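Local coordinates for multicopper oxidase (Pseudomonas thermotolerans, PDB 6VOW), which probably oxidises phenolic and similar substrates at one copper centre and passes the electrons to a copper cluster that reduces dioxygen to water, as laccases do, at residues T369-G373 against L427-P432; V52-P58 against V176-F182. One frame throughout, in Å; residues are numbered along the deposited sequence.

Two contacts, about 45 Å apart between centres and on opposite sides of the molecule's centre, show how separate loops fasten a protein built largely of strands. From the N terminus, contact 2 comes first: 52-58, which runs into the outermost strand 57-62, meets 176-182, the loop that follows strand 165-174. Closing over 117 residues, it joins what are probably the first and second cupredoxin domains. Contact 1 follows in series, neither nested nor crossed. It closes over 53 residues, among them the copper ligands H388 and H391 and H393 of the Cu-O-Cu pocket, and joins strand 368-370 of one sheet to strand 422-428 of another, near the edge of what is probably the third cupredoxin domain.

Contact 1: T369-G373 against L427-P432; sequences TLKKG and LVADNP
A single backbone hydrogen bond unites G373 and A429: G373 N donates to A429 O at 2.7 Å, nearly straight at 166° about the hydrogen, although the donor stands above the carbonyl plane. K372 CA adds a CA-H...O contact to that oxygen at 3.4 Å. A429 is the centre of an inverse gamma turn, which bends the chain and presents its carbonyl to the 372-373 backbone.

Apolar contacts lie beneath. L370 CB packs on A429 CB at 3.8 Å. With CG anti to the carbonyl carbon (chi1 -54°), L370 brings CD1 to the A429 methyl and to L427 CD1, the latter at 3.9 Å, where Y376 and I453 also touch the leucine.

At the surface, K372 arches over the P432 ring, its NZ 3.6 Å from P432 CD. The D430 carboxylate is too distant for a salt bridge.

The contact thus bridges the two sheets of a cupredoxin-type sandwich. Its fixed point is a bond between main-chain atoms alone, though its donor G373 sits in a conformation, phi 83°, that favours glycine, whereas the buried leucine and alanine groups offer only shape and hydrophobic cover.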
loop_
_atom_site.group_PDB
_atom_site.type_symbol
_atom_site.label_atom_id
_atom_site.label_comp_id
_atom_site.label_asym_id
_atom_site.label_seq_id
_atom_site.Cartn_x
_atom_site.Cartn_y
_atom_site.Cartn_z
ATOM N N THR A 369 -10.486 20.433 8.804
ATOM C CA THR A 369 -11.524 19.937 9.689
ATOM C C THR A 369 -12.807 19.735 8.863
ATOM O O THR A 369 -13.471 20.708 8.482
ATOM C CB THR A 369 -11.698 20.915 10.870
ATOM O OG1 THR A 369 -10.434 21.049 11.510
ATOM C CG2 THR A 369 -12.678 20.409 11.905
ATOM N N LEU A 370 -13.103 18.464 8.537
ATOM C CA LEU A 370 -14.245 18.080 7.721
ATOM C C LEU A 370 -15.430 17.732 8.601
ATOM O O LEU A 370 -15.273 17.189 9.686
ATOM C CB LEU A 370 -13.913 16.849 6.858
ATOM C CG LEU A 370 -12.678 16.943 5.979
ATOM C CD1 LEU A 370 -12.508 15.661 5.241
ATOM C CD2 LEU A 370 -12.698 18.128 4.996
ATOM N N LYS A 371 -16.616 18.043 8.112
ATOM C CA LYS A 371 -17.855 17.650 8.774
ATOM C C LYS A 371 -18.202 16.194 8.441
ATOM O O LYS A 371 -18.134 15.802 7.287
ATOM C CB LYS A 371 -18.975 18.608 8.354
ATOM C CG LYS A 371 -18.802 19.992 8.975
ATOM C CD LYS A 371 -19.631 21.087 8.300
ATOM C CE LYS A 371 -19.018 22.478 8.507
ATOM N NZ LYS A 371 -20.061 23.556 8.530
ATOM N N LYS A 372 -18.589 15.417 9.454
ATOM C CA LYS A 372 -18.915 14.012 9.283
ATOM C C LYS A 372 -20.081 13.884 8.332
ATOM O O LYS A 372 -21.074 14.598 8.470
ATOM C CB LYS A 372 -19.189 13.318 10.636
ATOM C CG LYS A 372 -19.364 11.782 10.596
ATOM C CD LYS A 372 -19.782 11.181 11.956
ATOM C CE LYS A 372 -20.690 9.947 11.862
ATOM N NZ LYS A 372 -19.996 8.616 11.899
ATOM N N GLY A 373 -19.925 13.047 7.309
ATOM C CA GLY A 373 -20.960 12.910 6.276
ATOM C C GLY A 373 -20.864 13.975 5.211
ATOM O O GLY A 373 -21.591 13.943 4.262
ATOM N N LEU A 427 -14.197 12.674 -1.818
ATOM C CA LEU A 427 -14.459 11.780 -0.726
ATOM C C LEU A 427 -15.690 12.182 -0.005
ATOM O O LEU A 427 -16.096 13.342 -0.071
ATOM C CB LEU A 427 -13.317 11.845 0.278
ATOM C CG LEU A 427 -12.943 13.223 0.832
ATOM C CD1 LEU A 427 -13.373 13.308 2.245
ATOM C CD2 LEU A 427 -11.435 13.534 0.799
ATOM N N VAL A 428 -16.271 11.206 0.708
ATOM C CA VAL A 428 -17.211 11.439 1.787
ATOM C C VAL A 428 -16.461 11.322 3.087
ATOM O O VAL A 428 -15.717 10.390 3.268
ATOM C CB VAL A 428 -18.389 10.439 1.738
ATOM C CG1 VAL A 428 -19.428 10.726 2.879
ATOM C CG2 VAL A 428 -18.998 10.463 0.300
ATOM N N ALA A 429 -16.647 12.308 3.980
ATOM C CA ALA A 429 -15.952 12.358 5.266
ATOM C C ALA A 429 -16.769 11.488 6.206
ATOM O O ALA A 429 -17.475 11.945 7.074
ATOM C CB ALA A 429 -15.797 13.779 5.738
ATOM N N ASP A 430 -16.543 10.203 5.993
ATOM C CA ASP A 430 -17.352 9.056 6.379
ATOM C C ASP A 430 -17.129 8.621 7.811
ATOM O O ASP A 430 -17.981 8.053 8.422
ATOM C CB ASP A 430 -16.812 7.872 5.523
ATOM C CG ASP A 430 -17.886 7.057 4.896
ATOM O OD1 ASP A 430 -19.029 6.968 5.449
ATOM O OD2 ASP A 430 -17.561 6.480 3.812
ATOM N N ASN A 431 -15.907 8.811 8.283
ATOM C CA ASN A 431 -15.331 8.044 9.386
ATOM C C ASN A 431 -14.736 9.154 10.292
ATOM O O ASN A 431 -13.825 9.912 9.853
ATOM C CB ASN A 431 -14.325 7.073 8.714
ATOM C CG ASN A 431 -13.697 6.119 9.641
ATOM O OD1 ASN A 431 -13.986 6.107 10.810
ATOM N ND2 ASN A 431 -12.839 5.288 9.116
ATOM N N PRO A 432 -15.301 9.352 11.502
ATOM C CA PRO A 432 -14.844 10.419 12.354
ATOM C C PRO A 432 -13.502 10.074 13.018
ATOM O O PRO A 432 -13.191 8.901 13.306
ATOM C CB PRO A 432 -15.988 10.562 13.379
ATOM C CG PRO A 432 -16.487 9.171 13.529
ATOM C CD PRO A 432 -16.425 8.624 12.126
#

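Contact 2: V52-P58 against V176-F182; sequences VPGHVTP and VDEQGAF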
loop_
_atom_site.group_PDB
_atom_site.type_symbol
_atom_site.label_atom_id
_atom_site.label_comp_id
_atom_site.label_asym_id
_atom_site.label_seq_id
_atom_site.Cartn_x
_atom_site.Cartn_y
_atom_site.Cartn_z
ATOM N N VAL A 52 21.382 -11.162 0.657
ATOM C CA VAL A 52 22.530 -11.214 -0.179
ATOM C C VAL A 52 23.145 -12.529 0.205
ATOM O O VAL A 52 23.499 -12.685 1.383
ATOM C CB VAL A 52 23.450 -10.029 0.101
ATOM C CG1 VAL A 52 24.773 -10.170 -0.614
ATOM C CG2 VAL A 52 22.787 -8.750 -0.369
ATOM N N PRO A 53 23.222 -13.504 -0.759
ATOM C CA PRO A 53 23.875 -14.761 -0.436
ATOM C C PRO A 53 25.121 -14.519 0.419
ATOM O O PRO A 53 25.827 -13.494 0.240
ATOM C CB PRO A 53 24.202 -15.349 -1.821
ATOM C CG PRO A 53 23.017 -14.957 -2.632
ATOM C CD PRO A 53 22.632 -13.569 -2.109
ATOM N N GLY A 54 25.292 -15.393 1.414
ATOM C CA GLY A 54 26.500 -15.445 2.213
ATOM C C GLY A 54 26.615 -14.375 3.277
ATOM O O GLY A 54 27.676 -14.228 3.862
ATOM N N HIS A 55 25.534 -13.652 3.523
ATOM C CA HIS A 55 25.518 -12.445 4.383
ATOM C C HIS A 55 24.198 -12.304 5.104
ATOM O O HIS A 55 23.132 -12.624 4.581
ATOM C CB HIS A 55 25.665 -11.174 3.567
ATOM C CG HIS A 55 27.055 -10.913 3.095
ATOM N ND1 HIS A 55 28.000 -10.283 3.882
ATOM C CD2 HIS A 55 27.654 -11.168 1.908
ATOM C CE1 HIS A 55 29.126 -10.179 3.201
ATOM N NE2 HIS A 55 28.938 -10.692 1.995
ATOM N N VAL A 56 24.283 -11.738 6.291
ATOM C CA VAL A 56 23.147 -11.635 7.185
ATOM C C VAL A 56 22.743 -10.262 7.109
ATOM O O VAL A 56 23.564 -9.382 7.250
ATOM C CB VAL A 56 23.499 -11.914 8.640
ATOM C CG1 VAL A 56 22.423 -11.350 9.585
ATOM C CG2 VAL A 56 23.634 -13.418 8.811
ATOM N N THR A 57 21.454 -10.082 6.920
ATOM C CA THR A 57 20.853 -8.803 6.989
ATOM C C THR A 57 19.996 -8.861 8.235
ATOM O O THR A 57 19.225 -9.839 8.452
ATOM C CB THR A 57 19.989 -8.545 5.799
ATOM O OG1 THR A 57 20.807 -8.495 4.623
ATOM C CG2 THR A 57 19.303 -7.207 6.029
ATOM N N PRO A 58 20.165 -7.842 9.085
ATOM C CA PRO A 58 19.567 -7.983 10.395
ATOM C C PRO A 58 18.155 -7.407 10.375
ATOM O O PRO A 58 17.951 -6.413 10.955
ATOM C CB PRO A 58 20.537 -7.197 11.290
ATOM C CG PRO A 58 21.010 -6.073 10.406
ATOM C CD PRO A 58 21.141 -6.725 9.049
ATOM N N VAL A 176 19.927 -2.468 1.342
ATOM C CA VAL A 176 21.056 -3.200 1.850
ATOM C C VAL A 176 22.153 -3.076 0.810
ATOM O O VAL A 176 21.860 -2.995 -0.382
ATOM C CB VAL A 176 20.688 -4.668 2.179
ATOM C CG1 VAL A 176 19.501 -4.693 3.100
ATOM C CG2 VAL A 176 20.411 -5.491 0.959
ATOM N N ASP A 177 23.415 -3.005 1.251
ATOM C CA ASP A 177 24.540 -2.902 0.303
ATOM C C ASP A 177 24.818 -4.272 -0.286
ATOM O O ASP A 177 24.054 -5.174 -0.125
ATOM C CB ASP A 177 25.787 -2.245 0.938
ATOM C CG ASP A 177 26.386 -3.070 2.107
ATOM O OD1 ASP A 177 25.908 -4.191 2.355
ATOM O OD2 ASP A 177 27.363 -2.626 2.765
ATOM N N GLU A 178 25.931 -4.424 -0.970
ATOM C CA GLU A 178 26.374 -5.698 -1.461
ATOM C C GLU A 178 26.775 -6.779 -0.427
ATOM O O GLU A 178 26.973 -7.940 -0.845
ATOM C CB GLU A 178 27.505 -5.487 -2.515
ATOM C CG GLU A 178 27.002 -5.142 -3.933
ATOM C CD GLU A 178 27.039 -3.669 -4.298
ATOM O OE1 GLU A 178 26.969 -2.797 -3.388
ATOM O OE2 GLU A 178 27.126 -3.401 -5.529
ATOM N N GLN A 179 26.885 -6.462 0.876
ATOM C CA GLN A 179 27.263 -7.466 1.939
ATOM C C GLN A 179 26.136 -7.691 2.997
ATOM O O GLN A 179 26.332 -8.170 4.165
ATOM C CB GLN A 179 28.608 -7.063 2.553
ATOM C CG GLN A 179 29.779 -7.304 1.576
ATOM C CD GLN A 179 30.030 -6.126 0.622
ATOM O OE1 GLN A 179 30.218 -4.981 1.036
ATOM N NE2 GLN A 179 30.062 -6.410 -0.658
ATOM N N GLY A 180 24.933 -7.356 2.537
ATOM C CA GLY A 180 23.762 -7.471 3.311
ATOM C C GLY A 180 23.471 -6.429 4.343
ATOM O O GLY A 180 22.389 -6.514 4.955
ATOM N N ALA A 181 24.358 -5.433 4.539
ATOM C CA ALA A 181 24.152 -4.464 5.608
ATOM C C ALA A 181 23.199 -3.417 5.155
ATOM O O ALA A 181 23.234 -2.975 3.999
ATOM C CB ALA A 181 25.438 -3.794 5.996
ATOM N N PHE A 182 22.387 -2.950 6.089
ATOM C CA PHE A 182 21.513 -1.846 5.815
ATOM C C PHE A 182 22.291 -0.532 5.610
ATOM O O PHE A 182 23.298 -0.233 6.308
ATOM C CB PHE A 182 20.491 -1.640 6.936
ATOM C CG PHE A 182 19.452 -2.744 7.051
ATOM C CD1 PHE A 182 18.572 -3.002 6.014
ATOM C CD2 PHE A 182 19.346 -3.493 8.200
ATOM C CE1 PHE A 182 17.608 -4.017 6.097
ATOM C CE2 PHE A 182 18.383 -4.487 8.301
ATOM C CZ PHE A 182 17.508 -4.744 7.242
#
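The type I turn D177-G180 sits against the chain that leaves the type II turn V52-H55, bringing the CA atoms of T57 and G180 within 4.9 Å.

One hydrogen bond crosses this interface. T57 OG1 donates to G180 O at 2.6 Å, in the carbonyl plane and on a lone pair. T57 holds CG2 anti to its backbone nitrogen, an orientation that sets this methyl over the face of the F182 ring, 3.7 Å from the centroid, in a CH-pi contact, while OG1 faces the turn. P58 flanks the same ring: P58 O lies at its edge, in plane, 3.3 Å from F182 CE2, and P58 CD packs on CE2 as well.

At the other end the H55 imidazole lies alongside Q179, with Q179 CB over its face, 3.6 Å from the centroid. V52 packs against the turn near its start, its CG1 in a tight approach of 3.1 Å to E178 O and its CG2 against V176 CG2. G180, with phi 78°, has H55 CB and T57 OG1 where a beta carbon would crowd them. Replacing H55 by alanine would remove the imidazole, and Q179 CB would probably lose its ring cover, with a gap opening beside the turn.

The loop has internal support too: D177 OD1 accepts from Q179 N, forming an Asx turn, and from A181 N, the two donors coming from opposite faces of the carboxylate plane. R199 donates hydrogen bonds to the carbonyl oxygens of V176 and D177.

At this junction between probable cupredoxin domains the contact works both ways: the T57 hydroxyl and the H55 face meet a turn already shaped by its own aspartate, the F182 face takes the T57 methyl, and van der Waals contact does most of the remaining work.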